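Local coordinates for abhydrolase domain-containing protein (Exiguobacterium antarcticum, PDB 5H3H) that hydrolyses esters as an esterase of the alpha/beta hydrolase fold and probably also acts as a perhydrolase, forming or cleaving peracids, at residues H28-A32 with T189-A193; G68-T72 with A195-E199; L93-M97 with H248-L252. All coordinates share one frame; numbering follows the deposited sequence.

The three contacts illustrate how an alpha/beta hydrolase builds one pocket from distant chain segments. Contacts 1 and 3 are buried and both touch the peracid; contact 2, its centre about 18 Å from that of contact 3, is partly buried and reaches the pocket through L196. Contacts 1 and 2 share helix 186-198: its middle receives an indole from the loop after strand 23-27, and its C-terminal end meets the start of helix 71-85. Contact 3 joins strand 90-95 to the turn before helix 250-253. Chemistry follows place: an indole-to-carbonyl bond in contact 1, a carboxylate on a backbone N-H in contact 2, an aromatic cluster including the histidine that faces a serine in contact 3.

Contact 1: H28-A32 with T189-A193; sequences HGWPA and TIQSA. With F50 (ethaneperoxoic acid), chain D.
W30 meets helix 186-198 with the pyrrole edge of its indole: NE1 donates to T189 O at 3.0 Å, in a nearly straight bond (168°) that lies close to the ring plane. That carbonyl is already the helical acceptor for A193 N, so two N-H groups grip one oxygen. The methyl CG2 of T189 approaches W30 NE1 to 3.6 Å, and one helical turn on, S192 CB comes within 3.7 Å of W30 CD1. With its CG anti to the backbone nitrogen (chi1 176°), W30 carries the indole across to the helix while its own backbone stays at the ligand. P31, joined to W30 by a cis peptide, lays CB over one face of the indole near the rim, and the same CB also reaches the T189 side chain. Replacing W30 by an alanine would probably open a gap against T189 and S192 and cost T189 O its second donor. Farther out, F160 meets the indole edge-to-face, and S192 OG and T189 OG1 are engaged by Y59 and S185. Within the loop, G29 O receives H28 ND1 and A32 N from opposite faces of its plane. W30 N donates to F50 O at 2.9 Å, as does M97 N, a pairing consistent with the oxyanion hole of alpha/beta hydrolases, to which the loop after strand 23-27 would contribute one N-H.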
loop_
_atom_site.group_PDB
_atom_site.type_symbol
_atom_site.label_atom_id
_atom_site.label_comp_id
_atom_site.label_asym_id
_atom_site.label_seq_id
_atom_site.Cartn_x
_atom_site.Cartn_y
_atom_site.Cartn_z
ATOM N N HIS B 28 -1.325 -12.823 17.204
ATOM C CA HIS B 28 -1.878 -14.094 17.726
ATOM C C HIS B 28 -2.997 -14.703 16.879
ATOM O O HIS B 28 -3.604 -14.064 16.019
ATOM C CB HIS B 28 -2.292 -13.906 19.193
ATOM C CG HIS B 28 -3.481 -13.018 19.424
ATOM N ND1 HIS B 28 -4.779 -13.465 19.324
ATOM C CD2 HIS B 28 -3.567 -11.703 19.755
ATOM C CE1 HIS B 28 -5.612 -12.472 19.580
ATOM N NE2 HIS B 28 -4.904 -11.400 19.898
ATOM N N GLY B 29 -3.312 -15.963 17.163
ATOM C CA GLY B 29 -4.460 -16.580 16.488
ATOM C C GLY B 29 -5.745 -16.389 17.268
ATOM O O GLY B 29 -5.727 -15.894 18.392
ATOM N N TRP B 30 -6.838 -16.789 16.634
ATOM C CA TRP B 30 -8.166 -16.824 17.236
ATOM C C TRP B 30 -8.236 -18.063 18.169
ATOM O O TRP B 30 -7.795 -19.144 17.739
ATOM C CB TRP B 30 -9.186 -16.918 16.123
ATOM C CG TRP B 30 -10.632 -17.053 16.536
ATOM C CD1 TRP B 30 -11.525 -16.046 16.688
ATOM C CD2 TRP B 30 -11.345 -18.267 16.794
ATOM N NE1 TRP B 30 -12.745 -16.544 17.050
ATOM C CE2 TRP B 30 -12.673 -17.908 17.107
ATOM C CE3 TRP B 30 -10.992 -19.626 16.792
ATOM C CZ2 TRP B 30 -13.661 -18.868 17.415
ATOM C CZ3 TRP B 30 -11.947 -20.555 17.114
ATOM C CH2 TRP B 30 -13.260 -20.191 17.425
ATOM N N PRO B 31 -8.816 -17.959 19.380
ATOM C CA PRO B 31 -9.297 -16.723 19.994
ATOM C C PRO B 31 -8.487 -16.478 21.251
ATOM O O PRO B 31 -9.011 -16.363 22.361
ATOM C CB PRO B 31 -10.747 -17.043 20.272
ATOM C CG PRO B 31 -10.701 -18.539 20.595
ATOM C CD PRO B 31 -9.457 -19.120 20.035
ATOM N N ALA B 32 -7.162 -16.405 21.072
ATOM C CA ALA B 32 -6.269 -16.372 22.211
ATOM C C ALA B 32 -5.854 -14.892 22.482
ATOM O O ALA B 32 -6.706 -13.970 22.402
ATOM C CB ALA B 32 -5.096 -17.267 21.948
ATOM N N THR B 189 -14.830 -12.820 19.813
ATOM C CA THR B 189 -14.664 -14.173 19.371
ATOM C C THR B 189 -15.671 -14.457 18.254
ATOM O O THR B 189 -15.283 -14.970 17.221
ATOM C CB THR B 189 -14.799 -15.168 20.527
ATOM O OG1 THR B 189 -13.745 -14.935 21.460
ATOM C CG2 THR B 189 -14.783 -16.609 20.057
ATOM N N ILE B 190 -16.933 -14.085 18.443
ATOM C CA ILE B 190 -17.931 -14.310 17.372
ATOM C C ILE B 190 -17.645 -13.526 16.080
ATOM O O ILE B 190 -17.594 -14.104 15.005
ATOM C CB ILE B 190 -19.336 -14.031 17.901
ATOM C CG1 ILE B 190 -19.710 -15.185 18.867
ATOM C CG2 ILE B 190 -20.327 -13.800 16.782
ATOM C CD1 ILE B 190 -20.844 -14.828 19.777
ATOM N N GLN B 191 -17.498 -12.220 16.192
ATOM C CA GLN B 191 -17.226 -11.354 15.035
ATOM C C GLN B 191 -15.951 -11.748 14.260
ATOM O O GLN B 191 -15.966 -11.757 13.015
ATOM C CB GLN B 191 -17.175 -9.866 15.457
ATOM C CG GLN B 191 -18.451 -9.274 16.110
ATOM C CD GLN B 191 -19.709 -9.346 15.269
ATOM O OE1 GLN B 191 -20.324 -10.409 15.098
ATOM N NE2 GLN B 191 -20.109 -8.218 14.760
ATOM N N SER B 192 -14.888 -12.200 14.944
ATOM C CA SER B 192 -13.687 -12.673 14.245
ATOM C C SER B 192 -13.891 -13.987 13.548
ATOM O O SER B 192 -13.275 -14.201 12.511
ATOM C CB SER B 192 -12.489 -12.858 15.175
ATOM O OG SER B 192 -12.109 -11.682 15.846
ATOM N N ALA B 193 -14.670 -14.905 14.143
ATOM C CA ALA B 193 -15.146 -16.129 13.430
ATOM C C ALA B 193 -15.877 -15.823 12.136
ATOM O O ALA B 193 -15.679 -16.524 11.168
ATOM C CB ALA B 193 -16.047 -16.982 14.325
HETATM C C F50 D . -7.088 -19.446 14.118
HETATM O OX1 F50 D . -5.722 -20.018 16.207
HETATM O O F50 D . -6.860 -18.254 14.146
HETATM O OXT F50 D . -6.191 -20.323 14.889
HETATM C CH3 F50 D . -8.239 -19.985 13.315
#

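Contact 2: G68-T72 with A195-E199; sequences GYDYT and ALRDE
The aromatic ring of Y71 and the side chain of E199 lie stacked and run in opposite directions, the carboxylate only 6° from parallel to the ring. E199 CG sits over the middle of one face, 3.7 Å from the Y71 ring centroid, in a CH-pi contact, while E199 CB lies toward the CE2 side. A bend in the glutamate chain (chi2 -91°) keeps the carboxylate turned back along the tyrosine toward its backbone, and E199 OE2 accepts from Y71 N at 2.8 Å. This bond is straight at the hydrogen (167°), although the N-H comes from above the carboxylate plane. At the far end of the ring, Y71 OH reaches L196 CD2 at 3.3 Å, and the two side chains run obliquely to one another. A195 CB packs 4.0 Å from Y71 CE1 and also touches Y69 O, a buried carbonyl without a polar partner in the model. Just before Y71, D70 occupies the N-cap of helix 71-85 and turns its own carboxylate to T73 N. E199, the first residue to leave helical conformation after helix 186-198, faces the start of helix 71-85. Two carboxylates thus each take a different N-H at one helix start, where the helix dipole would probably favour their negative charge and offset the mutual repulsion of D70 and E199.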
loop_
_atom_site.group_PDB
_atom_site.type_symbol
_atom_site.label_atom_id
_atom_site.label_comp_id
_atom_site.label_asym_id
_atom_site.label_seq_id
_atom_site.Cartn_x
_atom_site.Cartn_y
_atom_site.Cartn_z
ATOM N N GLY B 68 -15.691 -4.080 13.968
ATOM C CA GLY B 68 -14.395 -3.875 13.368
ATOM C C GLY B 68 -13.462 -5.068 13.417
ATOM O O GLY B 68 -12.260 -4.879 13.418
ATOM N N TYR B 69 -14.010 -6.285 13.370
ATOM C CA TYR B 69 -13.225 -7.524 13.442
ATOM C C TYR B 69 -12.842 -8.051 12.072
ATOM O O TYR B 69 -12.121 -9.062 11.964
ATOM C CB TYR B 69 -13.966 -8.564 14.323
ATOM C CG TYR B 69 -14.104 -8.078 15.751
ATOM C CD1 TYR B 69 -13.130 -8.335 16.683
ATOM C CD2 TYR B 69 -15.161 -7.297 16.140
ATOM C CE1 TYR B 69 -13.221 -7.853 17.969
ATOM C CE2 TYR B 69 -15.255 -6.817 17.398
ATOM C CZ TYR B 69 -14.299 -7.121 18.330
ATOM O OH TYR B 69 -14.355 -6.630 19.608
ATOM N N ASP B 70 -13.316 -7.350 11.031
ATOM C CA ASP B 70 -12.965 -7.608 9.623
ATOM C C ASP B 70 -11.492 -7.316 9.453
ATOM O O ASP B 70 -10.890 -6.569 10.270
ATOM C CB ASP B 70 -13.828 -6.745 8.699
ATOM C CG ASP B 70 -13.661 -5.238 8.987
ATOM O OD1 ASP B 70 -14.286 -4.759 9.961
ATOM O OD2 ASP B 70 -12.859 -4.566 8.290
ATOM N N TYR B 71 -10.854 -7.987 8.523
ATOM C CA TYR B 71 -9.361 -7.906 8.440
ATOM C C TYR B 71 -8.939 -6.509 8.041
ATOM O O TYR B 71 -7.879 -6.051 8.471
ATOM C CB TYR B 71 -8.788 -8.905 7.470
ATOM C CG TYR B 71 -8.806 -10.373 7.926
ATOM C CD1 TYR B 71 -9.366 -10.768 9.144
ATOM C CD2 TYR B 71 -8.322 -11.370 7.106
ATOM C CE1 TYR B 71 -9.413 -12.127 9.517
ATOM C CE2 TYR B 71 -8.362 -12.724 7.483
ATOM C CZ TYR B 71 -8.922 -13.083 8.687
ATOM O OH TYR B 71 -8.940 -14.398 9.086
ATOM N N THR B 72 -9.760 -5.819 7.236
ATOM C CA THR B 72 -9.440 -4.414 6.899
ATOM C C THR B 72 -9.279 -3.588 8.168
ATOM O O THR B 72 -8.245 -2.993 8.355
ATOM C CB THR B 72 -10.473 -3.756 5.968
ATOM O OG1 THR B 72 -10.476 -4.442 4.706
ATOM C CG2 THR B 72 -10.143 -2.247 5.748
ATOM N N ALA B 195 -15.350 -13.075 10.214
ATOM C CA ALA B 195 -14.259 -12.677 9.329
ATOM C C ALA B 195 -13.480 -13.916 8.869
ATOM O O ALA B 195 -13.159 -14.056 7.670
ATOM C CB ALA B 195 -13.364 -11.691 10.048
ATOM N N LEU B 196 -13.195 -14.836 9.791
ATOM C CA LEU B 196 -12.585 -16.117 9.376
ATOM C C LEU B 196 -13.430 -16.799 8.319
ATOM O O LEU B 196 -12.907 -17.315 7.320
ATOM C CB LEU B 196 -12.280 -17.091 10.523
ATOM C CG LEU B 196 -11.014 -16.782 11.321
ATOM C CD1 LEU B 196 -11.137 -17.367 12.720
ATOM C CD2 LEU B 196 -9.745 -17.250 10.632
ATOM N N ARG B 197 -14.747 -16.754 8.485
ATOM C CA ARG B 197 -15.545 -17.470 7.554
ATOM C C ARG B 197 -15.460 -16.843 6.167
ATOM O O ARG B 197 -15.383 -17.559 5.180
ATOM C CB ARG B 197 -16.990 -17.633 8.063
ATOM C CG ARG B 197 -18.030 -16.592 7.810
ATOM C CD ARG B 197 -19.339 -17.241 7.285
ATOM N NE ARG B 197 -20.396 -17.166 8.264
ATOM C CZ ARG B 197 -21.110 -16.083 8.568
ATOM N NH1 ARG B 197 -20.901 -14.901 7.985
ATOM N NH2 ARG B 197 -22.038 -16.199 9.491
ATOM N N ASP B 198 -15.425 -15.515 6.122
ATOM C CA ASP B 198 -15.768 -14.777 4.898
ATOM C C ASP B 198 -14.587 -14.176 4.152
ATOM O O ASP B 198 -14.710 -13.936 2.957
ATOM C CB ASP B 198 -16.717 -13.632 5.204
ATOM C CG ASP B 198 -18.123 -14.081 5.561
ATOM O OD1 ASP B 198 -18.541 -15.249 5.339
ATOM O OD2 ASP B 198 -18.842 -13.237 6.103
ATOM N N GLU B 199 -13.468 -13.920 4.817
ATOM C CA GLU B 199 -12.359 -13.179 4.222
ATOM C C GLU B 199 -11.610 -14.045 3.209
ATOM O O GLU B 199 -11.488 -15.242 3.384
ATOM C CB GLU B 199 -11.389 -12.669 5.290
ATOM C CG GLU B 199 -11.937 -11.609 6.216
ATOM C CD GLU B 199 -11.705 -10.183 5.757
ATOM O OE1 GLU B 199 -11.071 -9.949 4.709
ATOM O OE2 GLU B 199 -12.147 -9.270 6.450
#

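Contact 3: L93-M97 with H248-L252; sequences LGFSM and HGMFL. With F50 (ethaneperoxoic acid), chain D.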
loop_
_atom_site.group_PDB
_atom_site.type_symbol
_atom_site.label_atom_id
_atom_site.label_comp_id
_atom_site.label_asym_id
_atom_site.label_seq_id
_atom_site.Cartn_x
_atom_site.Cartn_y
_atom_site.Cartn_z
ATOM N N LEU B 93 5.246 -11.398 12.340
ATOM C CA LEU B 93 4.779 -12.808 12.370
ATOM C C LEU B 93 3.275 -12.862 12.631
ATOM O O LEU B 93 2.792 -12.290 13.600
ATOM C CB LEU B 93 5.533 -13.630 13.384
ATOM C CG LEU B 93 5.090 -15.070 13.712
ATOM C CD1 LEU B 93 4.532 -15.875 12.569
ATOM C CD2 LEU B 93 6.210 -15.881 14.387
ATOM N N GLY B 94 2.549 -13.572 11.765
ATOM C CA GLY B 94 1.173 -13.815 12.014
ATOM C C GLY B 94 0.918 -15.296 12.178
ATOM O O GLY B 94 1.339 -16.070 11.325
ATOM N N PHE B 95 0.261 -15.661 13.260
ATOM C CA PHE B 95 -0.133 -17.071 13.511
ATOM C C PHE B 95 -1.626 -17.171 13.258
ATOM O O PHE B 95 -2.420 -16.420 13.831
ATOM C CB PHE B 95 0.188 -17.488 14.908
ATOM C CG PHE B 95 -0.293 -18.911 15.234
ATOM C CD1 PHE B 95 0.516 -20.013 14.947
ATOM C CD2 PHE B 95 -1.569 -19.133 15.788
ATOM C CE1 PHE B 95 0.100 -21.309 15.283
ATOM C CE2 PHE B 95 -2.011 -20.443 16.057
ATOM C CZ PHE B 95 -1.182 -21.510 15.777
ATOM N N SER B 96 -2.004 -18.084 12.372
ATOM C CA SER B 96 -3.370 -18.386 12.088
ATOM C C SER B 96 -4.161 -17.151 11.616
ATOM O O SER B 96 -3.801 -16.617 10.570
ATOM C CB SER B 96 -3.966 -19.148 13.278
ATOM O OG SER B 96 -5.032 -19.922 12.813
ATOM N N MET B 97 -5.200 -16.722 12.310
ATOM C CA MET B 97 -5.902 -15.496 11.896
ATOM C C MET B 97 -4.932 -14.303 11.751
ATOM O O MET B 97 -5.131 -13.442 10.891
ATOM C CB MET B 97 -6.995 -15.144 12.897
ATOM C CG MET B 97 -7.947 -14.042 12.414
ATOM S SD MET B 97 -9.278 -13.732 13.576
ATOM C CE MET B 97 -8.370 -13.206 15.042
ATOM N N HIS B 248 -1.625 -27.620 14.571
ATOM C CA HIS B 248 -1.798 -26.177 14.457
ATOM C C HIS B 248 -0.846 -25.487 15.425
ATOM O O HIS B 248 -0.024 -24.679 15.012
ATOM C CB HIS B 248 -3.219 -25.857 14.765
ATOM C CG HIS B 248 -3.621 -24.461 14.436
ATOM N ND1 HIS B 248 -3.286 -23.865 13.245
ATOM C CD2 HIS B 248 -4.404 -23.578 15.097
ATOM C CE1 HIS B 248 -3.828 -22.664 13.191
ATOM N NE2 HIS B 248 -4.549 -22.473 14.282
ATOM N N GLY B 249 -0.845 -25.944 16.655
ATOM C CA GLY B 249 -0.053 -25.320 17.697
ATOM C C GLY B 249 1.386 -25.702 17.689
ATOM O O GLY B 249 1.868 -26.239 18.672
ATOM N N MET B 250 2.120 -25.397 16.602
ATOM C CA MET B 250 3.535 -25.769 16.584
ATOM C C MET B 250 4.362 -25.147 17.673
ATOM O O MET B 250 5.426 -25.656 18.037
ATOM C CB MET B 250 4.196 -25.545 15.251
ATOM C CG MET B 250 4.048 -24.216 14.575
ATOM S SD MET B 250 4.027 -24.427 12.742
ATOM C CE MET B 250 2.768 -23.189 12.597
ATOM N N PHE B 251 3.900 -24.000 18.157
ATOM C CA PHE B 251 4.656 -23.255 19.169
ATOM C C PHE B 251 4.800 -24.029 20.486
ATOM O O PHE B 251 5.675 -23.691 21.288
ATOM C CB PHE B 251 4.057 -21.877 19.341
ATOM C CG PHE B 251 2.635 -21.896 19.779
ATOM C CD1 PHE B 251 2.315 -21.976 21.122
ATOM C CD2 PHE B 251 1.619 -21.782 18.843
ATOM C CE1 PHE B 251 0.976 -22.009 21.559
ATOM C CE2 PHE B 251 0.297 -21.824 19.262
ATOM C CZ PHE B 251 -0.017 -21.896 20.612
ATOM N N LEU B 252 3.978 -25.070 20.697
ATOM C CA LEU B 252 4.170 -26.074 21.723
ATOM C C LEU B 252 4.468 -27.501 21.221
ATOM O O LEU B 252 5.202 -28.231 21.881
ATOM C CB LEU B 252 2.915 -26.152 22.582
ATOM C CG LEU B 252 2.394 -24.919 23.295
ATOM C CD1 LEU B 252 1.184 -25.350 24.115
ATOM C CD2 LEU B 252 3.452 -24.281 24.176
HETATM C C F50 D . -7.088 -19.446 14.118
HETATM O OX1 F50 D . -5.722 -20.018 16.207
HETATM O O F50 D . -6.860 -18.254 14.146
HETATM O OXT F50 D . -6.191 -20.323 14.889
HETATM C CH3 F50 D . -8.239 -19.985 13.315
#
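S96 OG lies just 2.5 Å from F50 C, too near for an ordinary non-bonded contact; whether this reflects an unmodelled link, a reaction state or a clash is doubtful. H248 NE2 lies 3.0 Å from S96 OG and donates to F50 OXT at 2.8 Å in an almost straight bond (175°), with both oxygens at the edge of the imidazole, in its plane. The first torsion of H248 (chi1 -169°) swings the ring away from the backbone nitrogen and out to the serine. S96 has a positive phi in the tight turn between strand 90-95 and helix 97-109, consistent with a nucleophile elbow, and with D220 on H248 ND1 the geometry fits the Ser-His-Asp triad of alpha/beta hydrolases. Behind the imidazole stands F95: its CZ lies over the centre of one imidazole face, with the two planes inclined at 43°. On the other side of the F95 plane from H248, F251 directs its edge at the F95 face in a T-shaped pair, F251 CE2 lying 3.8 Å from F95 CZ. At its own edge F95 CE1 meets H248 O at 3.4 Å, and M250 CE packs obliquely against the same ring.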